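Local coordinates for protein endonuclease NucS (Thermococcus kodakarensis KOD1, PDB 5GKE) that binds double-stranded DNA and acts as a mismatch restriction endonuclease, with a magnesium ion bound in its nuclease domain, at residues A[47-51]-A[52-56]; A[12-15]-A[16-20]; A[144-147]-A[148-152]; A[87-90]-A[91-95]. The protein carries 1 engineered substitution. One frame throughout, in Å; residues are numbered along the deposited sequence.

Contact 1: A[47-51]-A[52-56]; sequences SELGS and GDRVI
Arg54 reaches back round the corner at Ser51 and takes hold of the carbonyl oxygen of Gly50. Arg54 NH1 lies 2.8 Å from Gly50 O, and Arg54 NH2 lies 2.9 Å from the same Gly50 O. One oxygen therefore accepts two donors, which approach from opposite faces of its carbonyl plane. Gly50 O itself sits close to the guanidinium plane. Both bonds are clearly bent. A bend at chi2 (106°) turns the arginine chain back toward the corner.

The corner joins strand 46-50 to strand 52-58 within the PH-like domain. The two short strand segments run at 110° to each other, and strand 30-42 pairs with both.

The apolar contacts flank the guanidinium. Leu49 CD2 sits over the centre of one face, 3.5 Å from Arg54 CZ. Gly52 CA covers the opposite face. The Leu49 and Arg54 side chains approach from opposite directions.

The charge of Arg54 is answered across the dimer interface, where NE forms a salt bridge with Asp122 of the second subunit. Asp53 likewise pairs with Lys5 of the second subunit, while Ser51 OG bonds to Glu110 of its own chain.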
loop_
_atom_site.group_PDB
_atom_site.type_symbol
_atom_site.label_atom_id
_atom_site.label_comp_id
_atom_site.label_asym_id
_atom_site.label_seq_id
_atom_site.Cartn_x
_atom_site.Cartn_y
_atom_site.Cartn_z
ATOM N N SER A 47 -0.798 12.115 -13.881
ATOM C CA SER A 47 0.465 12.626 -13.348
ATOM C C SER A 47 1.544 12.873 -14.404
ATOM O O SER A 47 1.515 12.301 -15.484
ATOM C CB SER A 47 1.023 11.662 -12.291
ATOM O OG SER A 47 1.457 10.447 -12.882
ATOM N N GLU A 48 2.506 13.721 -14.054
ATOM C CA GLU A 48 3.633 14.007 -14.920
ATOM C C GLU A 48 4.921 13.999 -14.113
ATOM O O GLU A 48 4.985 14.525 -13.005
ATOM C CB GLU A 48 3.461 15.355 -15.620
ATOM C CG GLU A 48 2.404 15.372 -16.722
ATOM C CD GLU A 48 2.787 14.531 -17.941
ATOM O OE1 GLU A 48 4.001 14.401 -18.239
ATOM O OE2 GLU A 48 1.863 14.008 -18.609
ATOM N N LEU A 49 5.947 13.381 -14.674
ATOM C CA LEU A 49 7.262 13.390 -14.063
ATOM C C LEU A 49 8.297 13.818 -15.101
ATOM O O LEU A 49 8.416 13.186 -16.155
ATOM C CB LEU A 49 7.588 12.004 -13.488
ATOM C CG LEU A 49 8.842 11.897 -12.629
ATOM C CD1 LEU A 49 8.731 12.822 -11.431
ATOM C CD2 LEU A 49 9.100 10.446 -12.199
ATOM N N GLY A 50 9.036 14.890 -14.811
ATOM C CA GLY A 50 10.075 15.372 -15.716
ATOM C C GLY A 50 11.355 14.536 -15.734
ATOM O O GLY A 50 11.483 13.561 -14.975
ATOM N N SER A 51 12.300 14.936 -16.592
ATOM C CA SER A 51 13.555 14.203 -16.827
ATOM C C SER A 51 14.325 13.907 -15.562
ATOM O O SER A 51 14.617 14.804 -14.777
ATOM C CB SER A 51 14.480 14.978 -17.771
ATOM O OG SER A 51 14.001 14.982 -19.101
ATOM N N GLY A 52 14.681 12.643 -15.389
ATOM C CA GLY A 52 15.408 12.206 -14.212
ATOM C C GLY A 52 15.796 10.748 -14.362
ATOM O O GLY A 52 15.211 10.010 -15.166
ATOM N N ASP A 53 16.791 10.330 -13.593
ATOM C CA ASP A 53 17.240 8.959 -13.660
ATOM C C ASP A 53 16.400 8.082 -12.757
ATOM O O ASP A 53 16.162 8.427 -11.598
ATOM C CB ASP A 53 18.713 8.848 -13.268
ATOM C CG ASP A 53 19.617 9.626 -14.187
ATOM O OD1 ASP A 53 19.187 9.972 -15.311
ATOM O OD2 ASP A 53 20.760 9.892 -13.782
ATOM N N ARG A 54 15.965 6.940 -13.282
ATOM C CA ARG A 54 15.189 5.997 -12.496
ATOM C C ARG A 54 15.512 4.560 -12.867
ATOM O O ARG A 54 16.042 4.273 -13.938
ATOM C CB ARG A 54 13.673 6.248 -12.674
ATOM C CG ARG A 54 13.176 7.535 -12.050
ATOM C CD ARG A 54 12.866 8.584 -13.104
ATOM N NE ARG A 54 12.844 9.930 -12.540
ATOM C CZ ARG A 54 12.368 11.006 -13.164
ATOM N NH1 ARG A 54 11.840 10.883 -14.375
ATOM N NH2 ARG A 54 12.401 12.201 -12.570
ATOM N N VAL A 55 15.187 3.667 -11.945
ATOM C CA VAL A 55 15.154 2.249 -12.203
ATOM C C VAL A 55 13.751 1.865 -12.636
ATOM O O VAL A 55 12.779 2.196 -11.959
ATOM C CB VAL A 55 15.519 1.440 -10.970
ATOM C CG1 VAL A 55 15.393 -0.031 -11.283
ATOM C CG2 VAL A 55 16.924 1.814 -10.487
ATOM N N ILE A 56 13.660 1.156 -13.754
ATOM C CA ILE A 56 12.394 0.736 -14.329
ATOM C C ILE A 56 12.332 -0.780 -14.350
ATOM O O ILE A 56 13.272 -1.435 -14.788
ATOM C CB ILE A 56 12.227 1.297 -15.748
ATOM C CG1 ILE A 56 12.141 2.825 -15.688
ATOM C CG2 ILE A 56 11.005 0.698 -16.425
ATOM C CD1 ILE A 56 12.527 3.529 -16.979
#

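Contact 2: A[12-15]-A[16-20]; sequences PSTE and ELVSL
Glu16 folds back over the start of its helix and meets Pro12 and Ser13. Its CB lies 3.7 Å from Pro12 CB and also packs against the hydroxyl oxygen of Ser13. Its CG runs on past the same hydroxyl, with Ser13 OG 3.2 Å from Glu16 CG. The chain beyond is extended, and CD brings the carboxylate to the backbone of Ser13. At the tip, Glu16 OE1 accepts from Ser13 N at 2.7 Å. This bond is nearly straight, 174°, and uses the anti lone pair of OE1. A second, weak bond comes to OE1 from Ser13 OG.

The return bond runs from Glu16 N to Ser13 OG, 2.9 Å long. The pair is a capping box, with Ser13 as the N-cap of helix 14-27. Ser13 OG sits between its own N and carbonyl carbon (chi1 68°), which points it at the first turn.

The helical bonds begin at once. Leu17 N donates to Ser13 O at 2.7 Å, and Val18 N to Thr14 O, also at 2.7 Å. Thr14 CG2 and Val18 CG2 touch at 4.0 Å on the flank. Pro12 and Leu20 pack on strand 111-118, while Leu17 and Val18 rest against Leu86.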
loop_
_atom_site.group_PDB
_atom_site.type_symbol
_atom_site.label_atom_id
_atom_site.label_comp_id
_atom_site.label_asym_id
_atom_site.label_seq_id
_atom_site.Cartn_x
_atom_site.Cartn_y
_atom_site.Cartn_z
ATOM N N PRO A 12 22.907 0.938 -24.488
ATOM C CA PRO A 12 22.583 0.169 -25.691
ATOM C C PRO A 12 22.165 1.035 -26.883
ATOM O O PRO A 12 21.697 2.168 -26.730
ATOM C CB PRO A 12 21.425 -0.714 -25.230
ATOM C CG PRO A 12 20.760 0.091 -24.155
ATOM C CD PRO A 12 21.844 0.862 -23.466
ATOM N N SER A 13 22.377 0.489 -28.071
ATOM C CA SER A 13 21.787 1.016 -29.286
ATOM C C SER A 13 20.285 0.784 -29.241
ATOM O O SER A 13 19.800 -0.044 -28.462
ATOM C CB SER A 13 22.371 0.326 -30.508
ATOM O OG SER A 13 21.941 -1.033 -30.525
ATOM N N THR A 14 19.548 1.504 -30.076
ATOM C CA THR A 14 18.111 1.285 -30.160
ATOM C C THR A 14 17.802 -0.185 -30.442
ATOM O O THR A 14 16.985 -0.804 -29.754
ATOM C CB THR A 14 17.480 2.170 -31.232
ATOM O OG1 THR A 14 17.648 3.536 -30.852
ATOM C CG2 THR A 14 15.987 1.885 -31.370
ATOM N N GLU A 15 18.480 -0.754 -31.426
ATOM C CA GLU A 15 18.189 -2.122 -31.824
ATOM C C GLU A 15 18.556 -3.066 -30.677
ATOM O O GLU A 15 17.901 -4.090 -30.461
ATOM C CB GLU A 15 18.930 -2.486 -33.132
ATOM C CG GLU A 15 20.363 -1.922 -33.301
ATOM C CD GLU A 15 20.461 -0.426 -33.679
ATOM O OE1 GLU A 15 19.436 0.290 -33.715
ATOM O OE2 GLU A 15 21.600 0.032 -33.945
ATOM N N GLU A 16 19.597 -2.703 -29.927
ATOM C CA GLU A 16 19.963 -3.436 -28.722
ATOM C C GLU A 16 18.830 -3.336 -27.680
ATOM O O GLU A 16 18.359 -4.359 -27.153
ATOM C CB GLU A 16 21.293 -2.907 -28.163
ATOM C CG GLU A 16 22.522 -3.626 -28.735
ATOM C CD GLU A 16 23.856 -2.962 -28.399
ATOM O OE1 GLU A 16 23.881 -1.755 -28.091
ATOM O OE2 GLU A 16 24.894 -3.654 -28.461
ATOM N N LEU A 17 18.378 -2.107 -27.416
ATOM C CA LEU A 17 17.234 -1.857 -26.524
ATOM C C LEU A 17 16.020 -2.682 -26.915
ATOM O O LEU A 17 15.448 -3.399 -26.085
ATOM C CB LEU A 17 16.862 -0.373 -26.528
ATOM C CG LEU A 17 15.752 0.079 -25.582
ATOM C CD1 LEU A 17 16.085 -0.309 -24.163
ATOM C CD2 LEU A 17 15.595 1.579 -25.689
ATOM N N VAL A 18 15.649 -2.589 -28.191
ATOM C CA VAL A 18 14.467 -3.273 -28.713
ATOM C C VAL A 18 14.577 -4.775 -28.562
ATOM O O VAL A 18 13.652 -5.451 -28.084
ATOM C CB VAL A 18 14.242 -2.933 -30.201
ATOM C CG1 VAL A 18 13.126 -3.788 -30.786
ATOM C CG2 VAL A 18 13.927 -1.452 -30.362
ATOM N N SER A 19 15.732 -5.289 -28.960
ATOM C CA SER A 19 16.001 -6.714 -28.911
ATOM C C SER A 19 15.813 -7.297 -27.508
ATOM O O SER A 19 15.148 -8.324 -27.341
ATOM C CB SER A 19 17.428 -6.985 -29.421
ATOM O OG SER A 19 17.759 -8.357 -29.278
ATOM N N LEU A 20 16.385 -6.635 -26.504
ATOM C CA LEU A 20 16.301 -7.124 -25.120
ATOM C C LEU A 20 14.930 -6.979 -24.506
ATOM O O LEU A 20 14.448 -7.891 -23.835
ATOM C CB LEU A 20 17.303 -6.408 -24.236
ATOM C CG LEU A 20 18.703 -7.023 -24.322
ATOM C CD1 LEU A 20 19.630 -6.416 -23.277
ATOM C CD2 LEU A 20 18.590 -8.507 -24.123
#

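Contact 3: A[144-147]-A[148-152]; sequences EVIE and PGFKP
Ile146 lies against one face of the Phe150 ring, and the two side chains meet at a slant. Ile146 CG2 stands 4.1 Å above the ring plane, shifted toward the rim. The nearest approach is from Ile146 CB to Phe150 CD2, 3.9 Å. The other branch of the isoleucine, CG1, runs along the same side of the ring by CD2 and CE2. Pro152 N lies over the opposite face, also toward the rim. Phe150 CG is anti to the backbone N (chi1 171°), which swings the ring back toward Ile146.

Glu147 O closes a type II beta turn with Phe150 N, through a weak bond of 3.3 Å. Phe150 CB packs against that carbonyl, 3.2 Å from Glu147 O. Gly149 takes the positive phi (76°) that this turn calls for. The carboxylate of Glu147 forms a salt bridge with Arg209.

The turn ends the loop that follows helix 132-141 and leads into strand 151-158, at one edge of the sheet of the C-terminal domain, of the PDDEXK nuclease clan. Ile146 and Phe150 both pack on Ile139 of that helix and on Leu178 of strand 175-180; Ile146 also reaches Ile211 and Val213 of strand 208-214.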
loop_
_atom_site.group_PDB
_atom_site.type_symbol
_atom_site.label_atom_id
_atom_site.label_comp_id
_atom_site.label_asym_id
_atom_site.label_seq_id
_atom_site.Cartn_x
_atom_site.Cartn_y
_atom_site.Cartn_z
ATOM N N GLU A 144 -10.347 -18.708 25.934
ATOM C CA GLU A 144 -10.190 -18.081 27.245
ATOM C C GLU A 144 -9.183 -16.934 27.221
ATOM O O GLU A 144 -9.099 -16.178 28.188
ATOM C CB GLU A 144 -9.783 -19.117 28.300
ATOM C CG GLU A 144 -8.395 -19.708 28.115
ATOM C CD GLU A 144 -8.316 -20.699 26.961
ATOM O OE1 GLU A 144 -9.384 -21.062 26.408
ATOM O OE2 GLU A 144 -7.184 -21.115 26.612
ATOM N N VAL A 145 -8.424 -16.798 26.127
ATOM C CA VAL A 145 -7.588 -15.607 25.928
ATOM C C VAL A 145 -8.466 -14.347 25.881
ATOM O O VAL A 145 -8.005 -13.247 26.165
ATOM C CB VAL A 145 -6.726 -15.672 24.631
ATOM C CG1 VAL A 145 -5.853 -16.879 24.640
ATOM C CG2 VAL A 145 -7.599 -15.676 23.387
ATOM N N ILE A 146 -9.733 -14.521 25.521
ATOM C CA ILE A 146 -10.696 -13.437 25.524
ATOM C C ILE A 146 -11.282 -13.303 26.928
ATOM O O ILE A 146 -11.130 -12.270 27.590
ATOM C CB ILE A 146 -11.797 -13.683 24.475
ATOM C CG1 ILE A 146 -11.171 -13.752 23.082
ATOM C CG2 ILE A 146 -12.844 -12.596 24.517
ATOM C CD1 ILE A 146 -10.410 -12.499 22.706
ATOM N N GLU A 147 -11.941 -14.365 27.373
ATOM C CA GLU A 147 -12.431 -14.473 28.742
ATOM C C GLU A 147 -13.052 -15.853 28.918
ATOM O O GLU A 147 -13.381 -16.507 27.928
ATOM C CB GLU A 147 -13.432 -13.363 29.065
ATOM C CG GLU A 147 -14.799 -13.501 28.432
ATOM C CD GLU A 147 -15.575 -12.206 28.547
ATOM O OE1 GLU A 147 -16.808 -12.207 28.370
ATOM O OE2 GLU A 147 -14.933 -11.169 28.824
ATOM N N PRO A 148 -13.182 -16.320 30.172
ATOM C CA PRO A 148 -13.723 -17.666 30.398
ATOM C C PRO A 148 -15.178 -17.778 29.967
ATOM O O PRO A 148 -15.942 -16.830 30.132
ATOM C CB PRO A 148 -13.591 -17.853 31.917
ATOM C CG PRO A 148 -12.584 -16.844 32.352
ATOM C CD PRO A 148 -12.778 -15.677 31.435
ATOM N N GLY A 149 -15.549 -18.919 29.408
ATOM C CA GLY A 149 -16.913 -19.127 28.970
ATOM C C GLY A 149 -17.216 -18.390 27.682
ATOM O O GLY A 149 -18.382 -18.167 27.346
ATOM N N PHE A 150 -16.168 -17.999 26.964
ATOM C CA PHE A 150 -16.357 -17.400 25.651
ATOM C C PHE A 150 -16.350 -18.482 24.589
ATOM O O PHE A 150 -15.402 -19.254 24.477
ATOM C CB PHE A 150 -15.288 -16.351 25.331
ATOM C CG PHE A 150 -15.331 -15.881 23.904
ATOM C CD1 PHE A 150 -16.401 -15.124 23.442
ATOM C CD2 PHE A 150 -14.324 -16.222 23.013
ATOM C CE1 PHE A 150 -16.457 -14.704 22.119
ATOM C CE2 PHE A 150 -14.375 -15.806 21.684
ATOM C CZ PHE A 150 -15.441 -15.041 21.241
ATOM N N LYS A 151 -17.428 -18.536 23.818
ATOM C CA LYS A 151 -17.576 -19.536 22.782
ATOM C C LYS A 151 -17.607 -18.869 21.413
ATOM O O LYS A 151 -18.608 -18.255 21.034
ATOM C CB LYS A 151 -18.850 -20.356 23.030
ATOM C CG LYS A 151 -18.970 -21.633 22.215
ATOM C CD LYS A 151 -19.906 -22.629 22.900
ATOM C CE LYS A 151 -20.080 -23.921 22.093
ATOM N NZ LYS A 151 -21.226 -23.887 21.126
ATOM N N PRO A 152 -16.498 -18.985 20.667
ATOM C CA PRO A 152 -16.396 -18.479 19.295
ATOM C C PRO A 152 -17.129 -19.374 18.300
ATOM O O PRO A 152 -17.044 -20.595 18.413
ATOM C CB PRO A 152 -14.891 -18.485 19.034
ATOM C CG PRO A 152 -14.375 -19.572 19.897
ATOM C CD PRO A 152 -15.232 -19.572 21.134
#

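Contact 4: A[87-90]-A[91-95]; sequences ELRE and NPVLV
Glu87 and Val93 exchange both of their backbone hydrogen bonds. Glu87 N donates to Val93 O at 2.8 Å, almost straight at 177°. Val93 N returns a bond to Glu87 O, again 2.8 Å. Glu87 O also receives a CA-H...O contact from Pro92 CA. Nearer the turn, Arg89 N donates to Asn91 O at 3.2 Å.

These bonds join an antiparallel beta hairpin, strands 86-88 and 92-98, in the PH-like domain. Glu87 with Val93 is a hydrogen-bonded pair, and Leu88 with Pro92 a non-hydrogen-bonded one.

On the face carrying Glu87 and Val93, Arg89 NH2 forms a salt bridge to Glu87 OE1; the modelled spacing is too short to be taken literally, so its exact length is doubtful. Arg89 NE adds a weak bond to the same oxygen. Extended from CG to NE, the arginine lays its guanidinium across Val93, whose CG1 lies over one face, 3.9 Å from Arg89 NH1. Val95 CG2 touches Glu87 OE1 and, also at 3.9 Å, Arg89 NH2. Three more polar ends have partners outside the turn: Arg89 NH1 with Glu106, Glu87 OE2 with Arg85 and Asn91 ND2 with Glu108. On the other face, Leu88 CD1 meets Pro92 CB at 4.4 Å.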
loop_
_atom_site.group_PDB
_atom_site.type_symbol
_atom_site.label_atom_id
_atom_site.label_comp_id
_atom_site.label_asym_id
_atom_site.label_seq_id
_atom_site.Cartn_x
_atom_site.Cartn_y
_atom_site.Cartn_z
ATOM N N GLU A 87 7.532 1.436 -28.052
ATOM C CA GLU A 87 7.223 2.141 -29.282
ATOM C C GLU A 87 8.380 3.023 -29.648
ATOM O O GLU A 87 8.967 3.687 -28.788
ATOM C CB GLU A 87 5.946 2.976 -29.150
ATOM C CG GLU A 87 4.697 2.119 -29.098
ATOM C CD GLU A 87 3.420 2.923 -29.026
ATOM O OE1 GLU A 87 3.489 4.154 -28.810
ATOM O OE2 GLU A 87 2.340 2.315 -29.192
ATOM N N LEU A 88 8.711 3.025 -30.931
ATOM C CA LEU A 88 9.790 3.866 -31.414
ATOM C C LEU A 88 9.189 5.157 -31.922
ATOM O O LEU A 88 8.472 5.190 -32.922
ATOM C CB LEU A 88 10.603 3.152 -32.493
ATOM C CG LEU A 88 11.652 2.123 -32.034
ATOM C CD1 LEU A 88 11.547 1.760 -30.561
ATOM C CD2 LEU A 88 11.624 0.859 -32.895
ATOM N N ARG A 89 9.492 6.212 -31.184
ATOM C CA ARG A 89 9.065 7.578 -31.445
ATOM C C ARG A 89 10.361 8.361 -31.518
ATOM O O ARG A 89 11.416 7.773 -31.746
ATOM C CB ARG A 89 8.135 8.116 -30.357
ATOM C CG ARG A 89 6.880 7.279 -30.162
ATOM C CD ARG A 89 5.898 7.908 -29.176
ATOM N NE ARG A 89 4.836 6.962 -28.828
ATOM C CZ ARG A 89 4.048 7.065 -27.758
ATOM N NH1 ARG A 89 4.192 8.086 -26.917
ATOM N NH2 ARG A 89 3.118 6.139 -27.525
ATOM N N GLU A 90 10.278 9.679 -31.412
ATOM C CA GLU A 90 11.475 10.514 -31.304
ATOM C C GLU A 90 12.470 9.897 -30.307
ATOM O O GLU A 90 13.677 9.885 -30.547
ATOM C CB GLU A 90 11.094 11.940 -30.883
ATOM C CG GLU A 90 9.992 12.035 -29.799
ATOM C CD GLU A 90 8.573 11.742 -30.311
ATOM O OE1 GLU A 90 8.407 11.413 -31.509
ATOM O OE2 GLU A 90 7.622 11.831 -29.502
ATOM N N ASN A 91 11.947 9.367 -29.203
ATOM C CA ASN A 91 12.700 8.493 -28.306
ATOM C C ASN A 91 11.947 7.186 -28.128
ATOM O O ASN A 91 10.750 7.120 -28.391
ATOM C CB ASN A 91 12.914 9.160 -26.957
ATOM C CG ASN A 91 14.016 10.189 -26.986
ATOM O OD1 ASN A 91 15.151 9.900 -27.401
ATOM N ND2 ASN A 91 13.697 11.402 -26.532
ATOM N N PRO A 92 12.635 6.129 -27.689
ATOM C CA PRO A 92 11.862 4.917 -27.400
ATOM C C PRO A 92 10.886 5.187 -26.256
ATOM O O PRO A 92 11.202 5.968 -25.367
ATOM C CB PRO A 92 12.929 3.898 -26.986
ATOM C CG PRO A 92 14.240 4.493 -27.409
ATOM C CD PRO A 92 14.053 5.976 -27.353
ATOM N N VAL A 93 9.712 4.580 -26.282
ATOM C CA VAL A 93 8.739 4.834 -25.226
ATOM C C VAL A 93 8.127 3.518 -24.786
ATOM O O VAL A 93 7.612 2.758 -25.611
ATOM C CB VAL A 93 7.634 5.817 -25.691
ATOM C CG1 VAL A 93 6.574 5.993 -24.624
ATOM C CG2 VAL A 93 8.243 7.156 -26.040
ATOM N N LEU A 94 8.253 3.226 -23.495
ATOM C CA LEU A 94 7.580 2.087 -22.875
ATOM C C LEU A 94 6.123 2.453 -22.568
ATOM O O LEU A 94 5.875 3.501 -21.978
ATOM C CB LEU A 94 8.303 1.691 -21.600
ATOM C CG LEU A 94 9.232 0.483 -21.566
ATOM C CD1 LEU A 94 9.985 0.302 -22.847
ATOM C CD2 LEU A 94 10.177 0.630 -20.400
ATOM N N VAL A 95 5.160 1.614 -22.947
ATOM C CA VAL A 95 3.780 2.069 -22.873
ATOM C C VAL A 95 2.894 1.401 -21.812
ATOM O O VAL A 95 2.276 2.123 -21.047
ATOM C CB VAL A 95 3.108 2.024 -24.242
ATOM C CG1 VAL A 95 1.627 2.271 -24.112
ATOM C CG2 VAL A 95 3.691 3.143 -25.098
#

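The four contacts follow one another along the chain, and none nests in or crosses another. Contact 2 comes first and caps the start of helix 14-27. Contact 1 then turns the corner between strands 46-50 and 52-58, and contact 4 closes the hairpin of strands 86-88 and 92-98. Contact 4 touches both of the others, while contacts 1 and 2 do not meet. The capped helix packs on the hairpin, Leu17 on Pro92 and Val18 on Leu88. Ile56 of contact 1 touches Leu94 of contact 4, within the same sheet. Contact 3 is far off in the nuclease domain, its centre about 54 Å from that of contact 1. There it closes a turn in the loop between helix 132-141 and strand 151-158.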